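Local coordinates for protein putative creatinine amidohydrolase (PDB 3LUB) that belongs to the creatininase superfamily, binds two zinc ions and probably hydrolyses carbon-nitrogen bonds in linear amides, at residues F[9-14]-F[65-70]. Sequence-based numbering, arbitrary orientation.
Sequences SVSCLG and RCMVMP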
ATOM      1  N   SER F   9     -23.138  -4.085  20.604  1.00 21.14           N
ATOM      2  CA  SER F   9     -23.628  -2.710  20.550  1.00 22.22           C
ATOM      3  C   SER F   9     -24.262  -2.178  21.852  1.00 22.57           C
ATOM      4  O   SER F   9     -24.304  -0.977  22.063  1.00 23.69           O
ATOM      5  CB  SER F   9     -24.603  -2.559  19.382  1.00 23.90           C
ATOM      6  OG  SER F   9     -23.925  -2.808  18.159  1.00 27.49           O
ATOM      7  N   VAL F  10     -24.755  -3.059  22.710  1.00 22.04           N
ATOM      8  CA  VAL F  10     -25.291  -2.662  23.996  1.00 22.59           C
ATOM      9  C   VAL F  10     -24.516  -3.252  25.195  1.00 23.84           C
ATOM     10  O   VAL F  10     -24.849  -2.956  26.334  1.00 27.21           O
ATOM     11  CB  VAL F  10     -26.802  -2.997  24.120  1.00 21.00           C
ATOM     12  CG1 VAL F  10     -27.631  -2.242  23.057  1.00 14.64           C
ATOM     13  CG2 VAL F  10     -27.044  -4.497  24.031  1.00 19.64           C
ATOM     14  N   SER F  11     -23.476  -4.048  24.937  1.00 22.65           N
ATOM     15  CA  SER F  11     -22.801  -4.818  25.984  1.00 21.65           C
ATOM     16  C   SER F  11     -21.641  -4.073  26.688  1.00 22.78           C
ATOM     17  O   SER F  11     -21.211  -3.014  26.262  1.00 22.56           O
ATOM     18  CB  SER F  11     -22.287  -6.111  25.397  1.00 21.90           C
ATOM     19  OG  SER F  11     -21.855  -6.992  26.422  1.00 23.95           O
ATOM     20  N   CYS F  12     -21.151  -4.632  27.791  1.00 23.04           N
ATOM     21  CA  CYS F  12     -20.022  -4.040  28.515  1.00 22.90           C
ATOM     22  C   CYS F  12     -19.119  -5.136  29.032  1.00 23.21           C
ATOM     23  O   CYS F  12     -19.512  -6.281  29.111  1.00 23.68           O
ATOM     24  CB  CYS F  12     -20.525  -3.195  29.674  1.00 23.79           C
ATOM     25  SG  CYS F  12     -21.525  -4.176  30.824  1.00 25.39           S
ATOM     26  N   LEU F  13     -17.889  -4.777  29.368  1.00 23.50           N
ATOM     27  CA  LEU F  13     -16.914  -5.755  29.767  1.00 23.87           C
ATOM     28  C   LEU F  13     -17.388  -6.628  30.942  1.00 25.32           C
ATOM     29  O   LEU F  13     -17.078  -7.796  30.975  1.00 25.74           O
ATOM     30  CB  LEU F  13     -15.569  -5.072  30.093  1.00 23.12           C
ATOM     31  CG  LEU F  13     -14.423  -6.000  30.520  1.00 24.11           C
ATOM     32  CD1 LEU F  13     -14.124  -7.060  29.407  1.00 21.07           C
ATOM     33  CD2 LEU F  13     -13.192  -5.186  30.901  1.00 22.13           C
ATOM     34  N   GLY F  14     -18.103  -6.051  31.902  1.00 26.26           N
ATOM     35  CA  GLY F  14     -18.549  -6.776  33.112  1.00 26.90           C
ATOM     36  C   GLY F  14     -19.424  -7.974  32.779  1.00 28.44           C
ATOM     37  O   GLY F  14     -19.265  -9.073  33.366  1.00 28.29           O
ATOM     38  N   ARG F  65     -22.741 -20.038  22.562  1.00 24.19           N
ATOM     39  CA  ARG F  65     -22.748 -18.592  22.795  1.00 23.81           C
ATOM     40  C   ARG F  65     -21.920 -17.840  21.772  1.00 23.24           C
ATOM     41  O   ARG F  65     -20.697 -18.037  21.699  1.00 22.77           O
ATOM     42  CB  ARG F  65     -22.197 -18.276  24.191  1.00 23.86           C
ATOM     43  CG  ARG F  65     -22.480 -16.831  24.589  1.00 28.23           C
ATOM     44  CD  ARG F  65     -21.863 -16.446  25.925  1.00 27.84           C
ATOM     45  NE  ARG F  65     -22.629 -16.983  27.036  1.00 28.30           N
ATOM     46  CZ  ARG F  65     -22.302 -18.050  27.762  1.00 29.46           C
ATOM     47  NH1 ARG F  65     -21.212 -18.745  27.527  1.00 30.47           N
ATOM     48  NH2 ARG F  65     -23.090 -18.417  28.756  1.00 33.66           N
ATOM     49  N   CYS F  66     -22.589 -16.950  21.031  1.00 22.84           N
ATOM     50  CA  CYS F  66     -21.971 -16.169  19.982  1.00 23.22           C
ATOM     51  C   CYS F  66     -22.025 -14.681  20.328  1.00 23.01           C
ATOM     52  O   CYS F  66     -22.933 -14.213  21.034  1.00 23.93           O
ATOM     53  CB  CYS F  66     -22.684 -16.442  18.665  1.00 23.72           C
ATOM     54  SG  CYS F  66     -22.800 -18.233  18.273  1.00 27.36           S
HETATM   55  N   MSE F  67     -21.037 -13.938  19.858  1.00 20.92           N
HETATM   56  CA  MSE F  67     -21.072 -12.488  20.004  1.00 19.03           C
HETATM   57  C   MSE F  67     -21.369 -11.859  18.675  1.00 18.71           C
HETATM   58  O   MSE F  67     -20.639 -12.085  17.709  1.00 18.59           O
HETATM   59  CB  MSE F  67     -19.724 -11.972  20.492  1.00 20.56           C
HETATM   60  CG  MSE F  67     -19.692 -10.467  20.801  1.00 20.05           C
HETATM   61 SE   MSE F  67     -21.186  -9.804  21.881  0.75 22.25          SE
HETATM   62  CE  MSE F  67     -20.374  -9.728  23.680  1.00 18.05           C
ATOM     63  N   VAL F  68     -22.367 -10.985  18.641  1.00 18.84           N
ATOM     64  CA  VAL F  68     -22.599 -10.145  17.478  1.00 17.74           C
ATOM     65  C   VAL F  68     -21.899  -8.798  17.622  1.00 19.08           C
ATOM     66  O   VAL F  68     -22.207  -8.008  18.517  1.00 18.83           O
ATOM     67  CB  VAL F  68     -24.086  -9.960  17.195  1.00 19.03           C
ATOM     68  CG1 VAL F  68     -24.307  -9.138  15.873  1.00 18.29           C
ATOM     69  CG2 VAL F  68     -24.763 -11.304  17.121  1.00 17.91           C
HETATM   70  N   MSE F  69     -20.933  -8.568  16.736  1.00 18.27           N
HETATM   71  CA  MSE F  69     -20.161  -7.367  16.735  1.00 18.34           C
HETATM   72  C   MSE F  69     -20.955  -6.139  16.172  1.00 19.18           C
HETATM   73  O   MSE F  69     -22.043  -6.281  15.590  1.00 19.05           O
HETATM   74  CB  MSE F  69     -18.874  -7.581  15.929  1.00 19.60           C
HETATM   75  CG  MSE F  69     -17.977  -8.697  16.405  1.00 18.22           C
HETATM   76 SE   MSE F  69     -17.153  -8.372  18.138  0.75 17.40          SE
HETATM   77  CE  MSE F  69     -15.969  -6.727  17.658  1.00 16.96           C
ATOM     78  N   PRO F  70     -20.435  -4.923  16.408  1.00 19.36           N
ATOM     79  CA  PRO F  70     -21.097  -3.785  15.784  1.00 21.59           C
ATOM     80  C   PRO F  70     -21.073  -3.886  14.253  1.00 21.78           C
ATOM     81  O   PRO F  70     -20.066  -4.272  13.667  1.00 20.62           O
ATOM     82  CB  PRO F  70     -20.282  -2.592  16.295  1.00 22.09           C
ATOM     83  CG  PRO F  70     -19.662  -3.082  17.556  1.00 20.85           C
ATOM     84  CD  PRO F  70     -19.293  -4.491  17.239  1.00 17.75           C
TER
HETATM   85  O   HOH W   1     -23.729  -5.381  17.612  1.00 24.41           O
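Ser9 and Pro70 meet at the C-terminal end of strand 66-68, an outermost strand of the chain's four-stranded parallel sheet, where the N-terminal loop runs past on its way to helix 13-16. The hydroxyl of Ser9 rests against the backbone side of the proline ring, with OG 3.8 Å from Pro70 CA and 4.1 Å from Pro70 CB. A torsion that sets OG anti to the carbonyl carbon (chi1 -63°) places it beside Pro70.

The second touch is looser and involves selenomethionine at position 67. Its chain leaves with CG anti to the backbone N (chi1 -175°), then bends at chi2 and chi3, which brings the terminal methyl up to the loop, Met67 CE lying 4.1 Å from Ser11 OG. That hydroxyl is already held by Lys4 O, while Val16 of the helix touches both Ser11 and Met67.

Further out, the backbone of Val68 is hydrogen-bonded to Val6 and Leu8, and that of Met67 to Val23 and Ile25 on the adjacent parallel strand 23-28. Phe86 of the second subunit packs on Met67. Cys12 occupies the N-cap position of helix 13-16. A water probably helps link the loop to the strand end: it is hydrogen-bonded to Ser9 OG at 2.6 Å and can donate to Val68 O at 3.2 Å, although other acceptors compete for its protons.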